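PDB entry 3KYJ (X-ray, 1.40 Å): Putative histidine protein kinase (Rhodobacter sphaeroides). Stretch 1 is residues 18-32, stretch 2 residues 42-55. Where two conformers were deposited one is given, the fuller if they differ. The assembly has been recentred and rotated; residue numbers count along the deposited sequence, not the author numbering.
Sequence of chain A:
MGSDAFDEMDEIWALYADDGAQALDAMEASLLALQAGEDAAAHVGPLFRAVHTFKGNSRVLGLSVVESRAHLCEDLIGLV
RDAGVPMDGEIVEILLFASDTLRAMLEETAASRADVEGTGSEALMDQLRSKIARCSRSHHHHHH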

# COMPACT_ATOMS: atom_id res chain seq x y z
N ASP A 18 -4.21 11.48 8.72
CA ASP A 18 -5.36 11.76 7.88
C ASP A 18 -5.76 10.53 7.07
O ASP A 18 -6.89 10.13 7.11
N ASP A 19 -4.81 9.95 6.35
CA ASP A 19 -5.06 8.76 5.53
C ASP A 19 -5.47 7.58 6.42
O ASP A 19 -6.35 6.79 6.06
N GLY A 20 -4.89 7.49 7.61
CA GLY A 20 -5.25 6.43 8.54
C GLY A 20 -6.67 6.56 9.01
O GLY A 20 -7.39 5.56 9.11
N ALA A 21 -7.11 7.78 9.28
CA ALA A 21 -8.48 8.00 9.72
C ALA A 21 -9.47 7.63 8.61
O ALA A 21 -10.51 7.05 8.90
N GLN A 22 -9.16 7.97 7.37
CA GLN A 22 -10.01 7.59 6.24
C GLN A 22 -10.10 6.07 6.10
O GLN A 22 -11.17 5.52 5.90
N ALA A 23 -8.97 5.39 6.23
CA ALA A 23 -8.98 3.94 6.11
C ALA A 23 -9.79 3.30 7.23
O ALA A 23 -10.59 2.39 6.99
N LEU A 24 -9.59 3.76 8.47
CA LEU A 24 -10.35 3.19 9.58
C LEU A 24 -11.84 3.54 9.48
O LEU A 24 -12.70 2.73 9.85
N ASP A 25 -12.17 4.72 8.93
CA ASP A 25 -13.58 5.05 8.71
C ASP A 25 -14.20 4.04 7.74
O ASP A 25 -15.34 3.62 7.93
N ALA A 26 -13.45 3.68 6.70
CA ALA A 26 -13.95 2.73 5.70
C ALA A 26 -14.07 1.32 6.31
O ALA A 26 -15.01 0.60 6.04
N MET A 27 -13.09 0.95 7.14
CA MET A 27 -13.12 -0.33 7.82
C MET A 27 -14.37 -0.43 8.71
O MET A 27 -15.15 -1.39 8.61
N GLU A 28 -14.57 0.59 9.54
CA GLU A 28 -15.74 0.61 10.41
C GLU A 28 -17.05 0.65 9.62
O GLU A 28 -18.00 -0.04 9.97
N ALA A 29 -17.12 1.43 8.55
CA ALA A 29 -18.37 1.50 7.78
C ALA A 29 -18.76 0.13 7.20
O ALA A 29 -19.94 -0.25 7.23
N SER A 30 -17.78 -0.59 6.66
CA SER A 30 -18.07 -1.91 6.09
C SER A 30 -18.55 -2.88 7.18
O SER A 30 -19.48 -3.67 6.96
N LEU A 31 -17.90 -2.86 8.34
CA LEU A 31 -18.25 -3.77 9.43
C LEU A 31 -19.63 -3.46 10.01
O LEU A 31 -20.42 -4.36 10.28
N LEU A 32 -19.94 -2.17 10.14
CA LEU A 32 -21.26 -1.78 10.64
C LEU A 32 -22.34 -2.13 9.63
O LEU A 32 -23.42 -2.54 10.02
N ALA A 42 -20.74 -7.17 -0.95
CA ALA A 42 -20.55 -5.73 -1.16
C ALA A 42 -19.46 -5.14 -0.28
O ALA A 42 -19.01 -4.02 -0.52
N HIS A 43 -19.05 -5.87 0.75
CA HIS A 43 -18.23 -5.26 1.80
C HIS A 43 -16.87 -5.89 2.04
O HIS A 43 -16.00 -5.22 2.60
N VAL A 44 -16.65 -7.14 1.64
CA VAL A 44 -15.36 -7.78 1.95
C VAL A 44 -14.20 -7.11 1.19
O VAL A 44 -13.12 -6.94 1.73
N GLY A 45 -14.44 -6.70 -0.05
CA GLY A 45 -13.43 -5.99 -0.81
C GLY A 45 -13.04 -4.66 -0.19
O GLY A 45 -11.86 -4.43 0.08
N PRO A 46 -14.02 -3.79 0.07
CA PRO A 46 -13.74 -2.52 0.73
C PRO A 46 -13.06 -2.71 2.08
O PRO A 46 -12.16 -1.95 2.43
N LEU A 47 -13.49 -3.70 2.84
CA LEU A 47 -12.91 -3.98 4.14
C LEU A 47 -11.43 -4.38 4.00
O LEU A 47 -10.56 -3.83 4.69
N PHE A 48 -11.14 -5.30 3.09
CA PHE A 48 -9.78 -5.71 2.84
C PHE A 48 -8.92 -4.53 2.44
O PHE A 48 -7.82 -4.34 2.97
N ARG A 49 -9.40 -3.73 1.49
CA ARG A 49 -8.60 -2.60 1.01
C ARG A 49 -8.30 -1.60 2.11
O ARG A 49 -7.18 -1.07 2.18
N ALA A 50 -9.27 -1.34 2.98
CA ALA A 50 -9.07 -0.39 4.08
C ALA A 50 -7.99 -0.88 5.04
O ALA A 50 -7.10 -0.11 5.42
N VAL A 51 -8.05 -2.14 5.42
CA VAL A 51 -7.08 -2.71 6.34
C VAL A 51 -5.72 -2.78 5.67
O VAL A 51 -4.70 -2.44 6.27
N HIS A 52 -5.69 -3.13 4.39
CA HIS A 52 -4.43 -3.23 3.66
C HIS A 52 -3.74 -1.86 3.57
O HIS A 52 -2.52 -1.74 3.74
N THR A 53 -4.52 -0.82 3.32
CA THR A 53 -4.00 0.54 3.30
C THR A 53 -3.44 0.93 4.68
O THR A 53 -2.32 1.47 4.80
N PHE A 54 -4.20 0.66 5.73
CA PHE A 54 -3.75 1.00 7.06
C PHE A 54 -2.44 0.28 7.41
O PHE A 54 -1.50 0.88 7.93
N LYS A 55 -2.37 -1.00 7.06
CA LYS A 55 -1.16 -1.78 7.23
C LYS A 55 0.03 -1.19 6.48
O LYS A 55 1.12 -1.01 7.05

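The two helices run nearly antiparallel, at 152° between their N-to-C directions, and their axes approach to 8.2 Å. Alanines occupy the centre, where the backbones come closest. A23 and A50 both direct CA-to-CB toward the opposing helix, and their CA atoms lie 4.8 Å apart, the shortest separation in the backbone register. The methyl of A50 reaches the backbone itself: A50 CB is 3.4 Å from A23 O and 3.8 Å from M27 N, and it also meets A26 CB at 3.9 Å. Since A23 O accepts the helical bond from M27 N, the methyl rests against a peptide group already paired within its own helix.

Next to this centre, M27 leaves its helix sideways in an extended t, t, t conformation. Its length lets it serve two neighbours on the other helix: M27 CG lies 3.7 Å from L47 CD1, while the terminal M27 CE reaches V51 CG2 (chi1 t) at 3.8 Å. L47, chi1 t and chi2 p, also starts sideways, but its end comes nearer the other helix; L47 CD2 meets L31 CD2 at 3.9 Å. L31 (m, t) points its CA-to-CB bond away, so this contact depends on the end of its side chain turning back.

Toward the start of the first stretch, F54 points in with chi1 t and chi2 near 89°. L24 (m, t) covers one face of its ring: L24 CD2 stands 4.1 Å from the F54 centroid, 25° off the ring normal, a CH-pi contact. L24 CD1 comes to 3.6 Å from F54 CE1. G20 O lies at the ring edge, 3.9 Å from F54 CD1. An ideal CB on G20 would fall 3.6 Å from F54 CE1, an ordinary contact distance, so the ring does not exclude one.

Polar groups gather toward the two ends, yet no hydrogen bond crosses between the stretches. At one end D19 (chi1 t) brings OD2 to 3.6 Å from T53 CG2, a contact with a methyl; the same oxygen is hydrogen-bonded to a residue just outside the stretches. T53, chi1 m, also sets CG2 4.1 Å from A23 CB. At the other end S30 (chi1 m) points in, with OG 3.7 Å from P46 CB and 3.1 Å from A26 O of its own helix. H43, chi1 m, closes this end: H43 ND1 is 3.8 Å from S30 CA, S30 O lies over one face of the imidazole, and NE2 is hydrogen-bonded elsewhere in the structure.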

# COMPACT_ATOMS: atom_id res chain seq x y z
CB ASP A 18 -5.07 12.94 6.94
CG ASP A 18 -6.29 13.40 6.18
OD1 ASP A 18 -7.42 13.04 6.57
OD2 ASP A 18 -6.13 14.16 5.20
CB ASP A 19 -3.79 8.43 4.73
CG ASP A 19 -4.07 7.68 3.45
OD1 ASP A 19 -4.36 8.32 2.44
OD2 ASP A 19 -3.96 6.45 3.44
CB ALA A 21 -8.69 9.44 10.15
CB GLN A 22 -9.50 8.21 4.93
CG GLN A 22 -9.64 9.72 4.88
CD GLN A 22 -11.09 10.19 4.95
OE1 GLN A 22 -11.98 9.64 4.30
NE2 GLN A 22 -11.33 11.22 5.76
CB ALA A 23 -7.56 3.41 6.10
CB LEU A 24 -9.78 3.60 10.94
CG LEU A 24 -8.36 3.06 11.20
CD1 LEU A 24 -7.92 3.49 12.59
CD2 LEU A 24 -8.32 1.55 11.07
CB ASP A 25 -13.74 6.47 8.15
CG ASP A 25 -13.57 7.56 9.20
OD1 ASP A 25 -13.56 7.26 10.42
OD2 ASP A 25 -13.47 8.74 8.80
CB ALA A 26 -13.04 2.72 4.47
CB MET A 27 -11.85 -0.51 8.65
CG MET A 27 -11.83 -1.79 9.46
SD MET A 27 -10.34 -1.85 10.51
CE MET A 27 -10.42 -3.54 11.06
CB GLU A 28 -15.68 1.79 11.37
CG GLU A 28 -16.75 1.67 12.45
CD GLU A 28 -16.87 2.89 13.35
OE1 GLU A 28 -16.52 4.00 12.92
OE2 GLU A 28 -17.36 2.71 14.48
CB ALA A 29 -18.27 2.52 6.66
CB SER A 30 -16.85 -2.49 5.39
OG SER A 30 -16.42 -1.64 4.34
CB LEU A 31 -17.18 -3.68 10.51
CG LEU A 31 -15.82 -4.26 10.08
CD1 LEU A 31 -14.75 -3.91 11.12
CD2 LEU A 31 -15.91 -5.77 9.91
CB LEU A 32 -21.31 -0.28 10.99
CG LEU A 32 -20.48 0.12 12.23
CD1 LEU A 32 -20.50 1.60 12.40
CD2 LEU A 32 -20.96 -0.58 13.50
CB ALA A 42 -21.87 -4.99 -0.89
CB HIS A 43 -19.02 -5.21 3.09
CG HIS A 43 -20.18 -4.28 3.02
ND1 HIS A 43 -20.03 -2.92 2.96
CD2 HIS A 43 -21.51 -4.53 2.90
CE1 HIS A 43 -21.22 -2.35 2.85
NE2 HIS A 43 -22.13 -3.31 2.81
CB VAL A 44 -15.44 -9.32 1.75
CG1 VAL A 44 -14.06 -9.99 1.82
CG2 VAL A 44 -16.35 -9.93 2.81
CB PRO A 46 -15.12 -1.88 0.88
CG PRO A 46 -15.92 -2.44 -0.30
CD PRO A 46 -15.39 -3.83 -0.51
CB LEU A 47 -13.74 -5.08 4.82
CG LEU A 47 -13.15 -5.61 6.12
CD1 LEU A 47 -13.03 -4.51 7.19
CD2 LEU A 47 -14.05 -6.72 6.64
CB PHE A 48 -9.71 -6.79 1.74
CG PHE A 48 -8.32 -7.34 1.53
CD1 PHE A 48 -7.93 -8.51 2.16
CD2 PHE A 48 -7.43 -6.68 0.72
CE1 PHE A 48 -6.66 -9.02 1.99
CE2 PHE A 48 -6.13 -7.18 0.56
CZ PHE A 48 -5.77 -8.36 1.20
CB ARG A 49 -9.31 -1.94 -0.18
CG ARG A 49 -9.29 -2.83 -1.42
CD ARG A 49 -9.79 -2.12 -2.68
NE ARG A 49 -11.21 -1.80 -2.62
CZ ARG A 49 -12.20 -2.61 -3.00
NH1 ARG A 49 -11.95 -3.84 -3.42
NH2 ARG A 49 -13.44 -2.18 -2.91
CB ALA A 50 -10.37 -0.17 4.80
CB VAL A 51 -7.55 -4.10 6.81
CG1 VAL A 51 -6.46 -4.74 7.66
CG2 VAL A 51 -8.81 -3.93 7.65
CB HIS A 52 -4.69 -3.81 2.27
CG HIS A 52 -3.45 -4.07 1.49
ND1 HIS A 52 -2.57 -5.09 1.82
CD2 HIS A 52 -2.93 -3.46 0.40
CE1 HIS A 52 -1.56 -5.08 0.96
NE2 HIS A 52 -1.76 -4.10 0.09
CB THR A 53 -5.12 1.51 2.91
OG1 THR A 53 -5.41 1.31 1.53
CG2 THR A 53 -4.69 2.97 3.15
CB PHE A 54 -4.85 0.70 8.07
CG PHE A 54 -4.57 1.26 9.43
CD1 PHE A 54 -4.97 2.53 9.76
CD2 PHE A 54 -3.84 0.53 10.35
CE1 PHE A 54 -4.68 3.07 11.01
CE2 PHE A 54 -3.54 1.05 11.59
CZ PHE A 54 -3.95 2.32 11.92
CB LYS A 55 -1.41 -3.21 6.77
CG LYS A 55 -0.25 -4.15 7.04
CD LYS A 55 -0.38 -5.53 6.37
CE LYS A 55 -0.03 -5.44 4.89
NZ LYS A 55 0.11 -6.79 4.27